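Local coordinates for protein glycoside hydrolase family 81 (Clostridium thermocellum, PDB 6FOP) that probably hydrolyses beta-1,3-glucans such as laminarin, as a family 81 glycoside hydrolase apparently of the cellulosome, at residues Ile260-Pro272 with Glu529-Ile542. Residues are numbered along the deposited sequence; the frame is centred on the assembly and turned at random.
Sequences ILALYPHQWRNNP and EAVCNYWFDLYKDI. With MG (magnesium ion), chain B.
Pro265 and Ile542 make the apolar centre: CD1 of Ile542 lies 3.6 Å from CG of Pro265, whose CD also packs at the hydroxyl edge of the Tyr534 ring. Beside them His266 is a knob among Glu529, Ala530, Asn533 and Tyr534. With CG between the backbone N and the carbonyl carbon (chi1 77°), its imidazole turns ND1 to the Tyr534 hydroxyl, 2.7 Å from OH; the OH lies in the imidazole plane and ND1 at the edge of the tyrosine ring, the two ring planes being 88° apart. That bond is almost straight, and CB of Tyr264 lies 3.3 Å from OH of the buried Tyr534.

Farther out, Arg269 extends with CG anti to its backbone nitrogen (chi1 -167°) and bends at chi3. Its guanidinium lies flat on the Tyr539 ring, while CD sits over the ring centre in a CH-pi contact. Around the guanidinium edge, NH2 donates to OD1 of Asn533 at 2.8 Å, and the group grips Asp541 end-on through syn lone pairs, NH1 to OD2 at 2.8 Å and NH2 to OD1 at 2.9 Å. Stack and bonds together fix its rotation. Asn533 is itself steadied by ND2 bonding to the Glu529 carbonyl one turn back.

The arrangement is a single histidine knob in a hole of helix 514-534, with the arginine just after helix 265-268 making a bidentate salt bridge to the loop that follows helix 514-534 in the family 81 C-terminal domain.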
loop_
_atom_site.group_PDB
_atom_site.type_symbol
_atom_site.label_atom_id
_atom_site.label_comp_id
_atom_site.label_asym_id
_atom_site.label_seq_id
_atom_site.Cartn_x
_atom_site.Cartn_y
_atom_site.Cartn_z
ATOM N N ILE A 260 -3.243 24.317 1.966
ATOM C CA ILE A 260 -4.064 23.753 0.929
ATOM C C ILE A 260 -3.629 22.296 0.786
ATOM O O ILE A 260 -2.472 22.015 0.509
ATOM C CB ILE A 260 -3.886 24.494 -0.406
ATOM C CG1 ILE A 260 -4.256 25.971 -0.282
ATOM C CG2 ILE A 260 -4.728 23.823 -1.494
ATOM C CD1 ILE A 260 -3.880 26.819 -1.493
ATOM N N LEU A 261 -4.565 21.379 1.013
ATOM C CA LEU A 261 -4.309 19.921 0.883
ATOM C C LEU A 261 -4.996 19.429 -0.397
ATOM O O LEU A 261 -6.122 19.818 -0.689
ATOM C CB LEU A 261 -4.780 19.146 2.099
ATOM C CG LEU A 261 -4.126 19.533 3.422
ATOM C CD1 LEU A 261 -4.827 18.775 4.546
ATOM C CD2 LEU A 261 -2.645 19.190 3.392
ATOM N N ALA A 262 -4.272 18.614 -1.138
ATOM C CA ALA A 262 -4.754 17.993 -2.357
ATOM C C ALA A 262 -5.072 16.529 -1.991
ATOM O O ALA A 262 -4.237 15.824 -1.454
ATOM C CB ALA A 262 -3.707 18.064 -3.467
ATOM N N LEU A 263 -6.254 16.086 -2.414
ATOM C CA LEU A 263 -6.778 14.755 -2.095
ATOM C C LEU A 263 -6.921 13.930 -3.342
ATOM O O LEU A 263 -7.398 14.415 -4.349
ATOM C CB LEU A 263 -8.162 14.873 -1.436
ATOM C CG LEU A 263 -8.204 15.126 0.061
ATOM C CD1 LEU A 263 -7.535 16.438 0.468
ATOM C CD2 LEU A 263 -9.654 15.126 0.549
ATOM N N TYR A 264 -6.492 12.674 -3.253
ATOM C CA TYR A 264 -6.708 11.719 -4.323
ATOM C C TYR A 264 -8.173 11.263 -4.366
ATOM O O TYR A 264 -8.892 11.348 -3.343
ATOM C CB TYR A 264 -5.863 10.506 -4.073
ATOM C CG TYR A 264 -4.362 10.647 -4.170
ATOM C CD1 TYR A 264 -3.740 10.954 -5.375
ATOM C CD2 TYR A 264 -3.546 10.474 -3.046
ATOM C CE1 TYR A 264 -2.354 10.990 -5.479
ATOM C CE2 TYR A 264 -2.166 10.469 -3.152
ATOM C CZ TYR A 264 -1.566 10.749 -4.355
ATOM O OH TYR A 264 -0.190 10.698 -4.407
ATOM N N PRO A 265 -8.617 10.706 -5.503
ATOM C CA PRO A 265 -9.988 10.183 -5.565
ATOM C C PRO A 265 -10.385 9.207 -4.457
ATOM O O PRO A 265 -11.514 9.288 -3.958
ATOM C CB PRO A 265 -10.018 9.503 -6.930
ATOM C CG PRO A 265 -9.093 10.342 -7.751
ATOM C CD PRO A 265 -7.968 10.669 -6.816
ATOM N N HIS A 266 -9.496 8.297 -4.058
ATOM C CA HIS A 266 -9.905 7.384 -2.978
ATOM C C HIS A 266 -10.181 8.095 -1.655
ATOM O O HIS A 266 -10.798 7.505 -0.752
ATOM C CB HIS A 266 -8.901 6.242 -2.782
ATOM C CG HIS A 266 -7.669 6.655 -2.058
ATOM N ND1 HIS A 266 -6.635 7.297 -2.698
ATOM C CD2 HIS A 266 -7.304 6.543 -0.758
ATOM C CE1 HIS A 266 -5.703 7.591 -1.820
ATOM N NE2 HIS A 266 -6.077 7.133 -0.638
ATOM N N GLN A 267 -9.699 9.337 -1.510
ATOM C CA GLN A 267 -9.953 10.156 -0.326
ATOM C C GLN A 267 -11.186 11.032 -0.494
ATOM O O GLN A 267 -11.968 11.174 0.441
ATOM C CB GLN A 267 -8.760 11.054 -0.019
ATOM C CG GLN A 267 -7.507 10.265 0.358
ATOM C CD GLN A 267 -6.232 11.064 0.312
ATOM O OE1 GLN A 267 -6.080 11.923 -0.533
ATOM N NE2 GLN A 267 -5.315 10.779 1.201
ATOM N N TRP A 268 -11.338 11.687 -1.655
ATOM C CA TRP A 268 -12.470 12.620 -1.798
ATOM C C TRP A 268 -13.773 11.985 -2.228
ATOM O O TRP A 268 -14.844 12.546 -1.971
ATOM C CB TRP A 268 -12.127 13.818 -2.714
ATOM C CG TRP A 268 -11.756 13.569 -4.159
ATOM C CD1 TRP A 268 -10.512 13.704 -4.697
ATOM C CD2 TRP A 268 -12.616 13.191 -5.248
ATOM N NE1 TRP A 268 -10.545 13.460 -6.039
ATOM C CE2 TRP A 268 -11.828 13.141 -6.402
ATOM C CE3 TRP A 268 -13.989 12.956 -5.368
ATOM C CZ2 TRP A 268 -12.353 12.776 -7.661
ATOM C CZ3 TRP A 268 -14.512 12.591 -6.631
ATOM C CH2 TRP A 268 -13.689 12.512 -7.744
ATOM N N ARG A 269 -13.710 10.817 -2.869
ATOM C CA ARG A 269 -14.944 10.249 -3.441
ATOM C C ARG A 269 -15.942 9.899 -2.335
ATOM O O ARG A 269 -15.612 9.182 -1.386
ATOM C CB ARG A 269 -14.651 9.034 -4.290
ATOM C CG ARG A 269 -15.850 8.605 -5.140
ATOM C CD ARG A 269 -15.648 7.226 -5.715
ATOM N NE ARG A 269 -14.430 7.124 -6.496
ATOM C CZ ARG A 269 -14.268 7.633 -7.724
ATOM N NH1 ARG A 269 -15.232 8.353 -8.307
ATOM N NH2 ARG A 269 -13.124 7.457 -8.339
ATOM N N ASN A 270 -17.155 10.435 -2.471
ATOM C CA ASN A 270 -18.257 10.178 -1.542
ATOM C C ASN A 270 -17.936 10.545 -0.115
ATOM O O ASN A 270 -18.507 9.992 0.821
ATOM C CB ASN A 270 -18.721 8.722 -1.667
ATOM C CG ASN A 270 -19.318 8.412 -3.033
ATOM O OD1 ASN A 270 -19.053 7.362 -3.626
ATOM N ND2 ASN A 270 -20.121 9.324 -3.537
ATOM N N ASN A 271 -17.046 11.526 0.043
ATOM C CA ASN A 271 -16.608 11.964 1.349
ATOM C C ASN A 271 -17.464 13.141 1.813
ATOM O O ASN A 271 -17.299 14.249 1.315
ATOM C CB ASN A 271 -15.129 12.345 1.305
ATOM C CG ASN A 271 -14.559 12.647 2.682
ATOM O OD1 ASN A 271 -15.279 12.987 3.616
ATOM N ND2 ASN A 271 -13.238 12.497 2.802
ATOM N N PRO A 272 -18.343 12.921 2.797
ATOM C CA PRO A 272 -19.226 13.991 3.265
ATOM C C PRO A 272 -18.590 14.940 4.304
ATOM O O PRO A 272 -19.274 15.828 4.817
ATOM C CB PRO A 272 -20.385 13.205 3.873
ATOM C CG PRO A 272 -19.710 12.056 4.508
ATOM C CD PRO A 272 -18.608 11.665 3.539
ATOM N N GLU A 529 -9.893 0.155 -0.923
ATOM C CA GLU A 529 -10.449 1.384 -1.527
ATOM C C GLU A 529 -9.524 1.919 -2.632
ATOM O O GLU A 529 -9.995 2.305 -3.724
ATOM C CB GLU A 529 -10.649 2.466 -0.476
ATOM C CG GLU A 529 -11.757 2.172 0.499
ATOM C CD GLU A 529 -13.153 2.294 -0.089
ATOM O OE1 GLU A 529 -13.371 3.083 -1.043
ATOM O OE2 GLU A 529 -14.058 1.645 0.448
ATOM N N ALA A 530 -8.207 1.906 -2.384
ATOM C CA ALA A 530 -7.253 2.337 -3.405
ATOM C C ALA A 530 -7.269 1.403 -4.629
ATOM O O ALA A 530 -7.244 1.852 -5.776
ATOM C CB ALA A 530 -5.849 2.447 -2.815
ATOM N N VAL A 531 -7.328 0.102 -4.384
ATOM C CA VAL A 531 -7.362 -0.894 -5.442
ATOM C C VAL A 531 -8.543 -0.688 -6.371
ATOM O O VAL A 531 -8.407 -0.745 -7.602
ATOM C CB VAL A 531 -7.326 -2.308 -4.832
ATOM C CG1 VAL A 531 -7.692 -3.361 -5.854
ATOM C CG2 VAL A 531 -5.948 -2.576 -4.310
ATOM N N CYS A 532 -9.702 -0.412 -5.785
ATOM C CA CYS A 532 -10.891 -0.187 -6.572
ATOM C C CYS A 532 -10.774 1.011 -7.533
ATOM O O CYS A 532 -11.481 1.074 -8.529
ATOM C CB CYS A 532 -12.104 -0.069 -5.677
ATOM S SG CYS A 532 -12.552 -1.614 -4.876
ATOM N N ASN A 533 -9.892 1.953 -7.204
ATOM C CA ASN A 533 -9.586 3.068 -8.078
ATOM C C ASN A 533 -8.425 2.838 -9.037
ATOM O O ASN A 533 -8.621 2.926 -10.268
ATOM C CB ASN A 533 -9.330 4.318 -7.220
ATOM C CG ASN A 533 -10.609 4.857 -6.646
ATOM O OD1 ASN A 533 -11.383 5.518 -7.342
ATOM N ND2 ASN A 533 -10.843 4.592 -5.386
ATOM N N TYR A 534 -7.235 2.570 -8.514
ATOM C CA TYR A 534 -6.002 2.683 -9.318
ATOM C C TYR A 534 -5.657 1.402 -10.063
ATOM O O TYR A 534 -4.908 1.439 -11.015
ATOM C CB TYR A 534 -4.825 3.217 -8.469
ATOM C CG TYR A 534 -5.260 4.414 -7.645
ATOM C CD1 TYR A 534 -5.798 5.554 -8.249
ATOM C CD2 TYR A 534 -5.212 4.377 -6.271
ATOM C CE1 TYR A 534 -6.282 6.608 -7.499
ATOM C CE2 TYR A 534 -5.687 5.405 -5.497
ATOM C CZ TYR A 534 -6.230 6.532 -6.107
ATOM O OH TYR A 534 -6.726 7.568 -5.334
ATOM N N TRP A 535 -6.179 0.267 -9.601
ATOM C CA TRP A 535 -6.017 -1.010 -10.324
ATOM C C TRP A 535 -7.230 -1.393 -11.174
ATOM O O TRP A 535 -7.087 -1.782 -12.329
ATOM C CB TRP A 535 -5.676 -2.148 -9.329
ATOM C CG TRP A 535 -4.222 -2.227 -8.910
ATOM C CD1 TRP A 535 -3.297 -3.030 -9.420
ATOM C CD2 TRP A 535 -3.537 -1.419 -7.909
ATOM N NE1 TRP A 535 -2.086 -2.858 -8.807
ATOM C CE2 TRP A 535 -2.203 -1.868 -7.865
ATOM C CE3 TRP A 535 -3.929 -0.407 -7.025
ATOM C CZ2 TRP A 535 -1.262 -1.342 -6.975
ATOM C CZ3 TRP A 535 -2.984 0.125 -6.152
ATOM C CH2 TRP A 535 -1.662 -0.325 -6.158
ATOM N N PHE A 536 -8.430 -1.244 -10.616
ATOM C CA PHE A 536 -9.642 -1.669 -11.322
ATOM C C PHE A 536 -10.501 -0.536 -11.888
ATOM O O PHE A 536 -11.388 -0.811 -12.699
ATOM C CB PHE A 536 -10.527 -2.522 -10.408
ATOM C CG PHE A 536 -9.880 -3.788 -9.905
ATOM C CD1 PHE A 536 -9.142 -4.590 -10.753
ATOM C CD2 PHE A 536 -10.042 -4.203 -8.579
ATOM C CE1 PHE A 536 -8.545 -5.760 -10.298
ATOM C CE2 PHE A 536 -9.470 -5.398 -8.121
ATOM C CZ PHE A 536 -8.697 -6.156 -8.981
ATOM N N ASP A 537 -10.244 0.709 -11.449
ATOM C CA ASP A 537 -11.032 1.891 -11.870
ATOM C C ASP A 537 -12.528 1.552 -11.982
ATOM O O ASP A 537 -13.167 1.722 -13.028
ATOM C CB ASP A 537 -10.495 2.470 -13.201
ATOM C CG ASP A 537 -11.099 3.810 -13.570
ATOM O OD1 ASP A 537 -11.677 4.478 -12.711
ATOM O OD2 ASP A 537 -10.939 4.206 -14.761
ATOM N N LEU A 538 -13.095 1.100 -10.869
ATOM C CA LEU A 538 -14.510 0.719 -10.853
ATOM C C LEU A 538 -15.458 1.848 -11.207
ATOM O O LEU A 538 -16.515 1.613 -11.777
ATOM C CB LEU A 538 -14.906 0.122 -9.501
ATOM C CG LEU A 538 -14.222 -1.154 -9.039
ATOM C CD1 LEU A 538 -14.897 -1.626 -7.766
ATOM C CD2 LEU A 538 -14.306 -2.231 -10.100
ATOM N N TYR A 539 -15.067 3.074 -10.867
ATOM C CA TYR A 539 -15.939 4.239 -11.091
ATOM C C TYR A 539 -15.746 4.843 -12.502
ATOM O O TYR A 539 -16.424 5.797 -12.863
ATOM C CB TYR A 539 -15.700 5.272 -9.989
ATOM C CG TYR A 539 -16.056 4.742 -8.625
ATOM C CD1 TYR A 539 -17.365 4.809 -8.147
ATOM C CD2 TYR A 539 -15.099 4.130 -7.828
ATOM C CE1 TYR A 539 -17.695 4.290 -6.901
ATOM C CE2 TYR A 539 -15.426 3.591 -6.591
ATOM C CZ TYR A 539 -16.710 3.692 -6.127
ATOM O OH TYR A 539 -16.998 3.151 -4.889
ATOM N N LYS A 540 -14.799 4.292 -13.261
ATOM C CA LYS A 540 -14.595 4.624 -14.664
ATOM C C LYS A 540 -14.218 6.091 -14.867
ATOM O O LYS A 540 -14.553 6.681 -15.884
ATOM C CB LYS A 540 -15.823 4.236 -15.514
ATOM C CG LYS A 540 -16.329 2.812 -15.317
ATOM C CD LYS A 540 -15.333 1.805 -15.819
ATOM C CE LYS A 540 -15.854 0.372 -15.689
ATOM N NZ LYS A 540 -14.882 -0.588 -16.306
ATOM N N ASP A 541 -13.503 6.658 -13.904
ATOM C CA ASP A 541 -13.063 8.054 -13.981
ATOM C C ASP A 541 -11.599 8.297 -13.648
ATOM O O ASP A 541 -11.179 9.439 -13.590
ATOM C CB ASP A 541 -13.969 8.964 -13.141
ATOM C CG ASP A 541 -13.956 8.641 -11.668
ATOM O OD1 ASP A 541 -13.196 7.751 -11.236
ATOM O OD2 ASP A 541 -14.735 9.288 -10.936
ATOM N N ILE A 542 -10.811 7.243 -13.447
ATOM C CA ILE A 542 -9.389 7.352 -13.169
ATOM C C ILE A 542 -8.571 7.229 -14.452
ATOM O O ILE A 542 -7.741 8.079 -14.743
ATOM C CB ILE A 542 -8.924 6.306 -12.127
ATOM C CG1 ILE A 542 -9.762 6.393 -10.837
ATOM C CG2 ILE A 542 -7.424 6.460 -11.867
ATOM C CD1 ILE A 542 -9.602 7.671 -10.058
HETATM MG MG MG B . -13.593 6.351 -18.174
HETATM O O HOH W 1 -13.151 6.388 -1.602
HETATM O O HOH W 2 -13.311 5.494 -4.158
HETATM O O HOH W 3 -17.458 5.358 -2.462
HETATM O O HOH W 4 -11.732 6.001 -16.811
HETATM O O HOH W 5 -13.426 4.002 -18.212
HETATM O O HOH W 6 -15.639 6.023 -18.725
#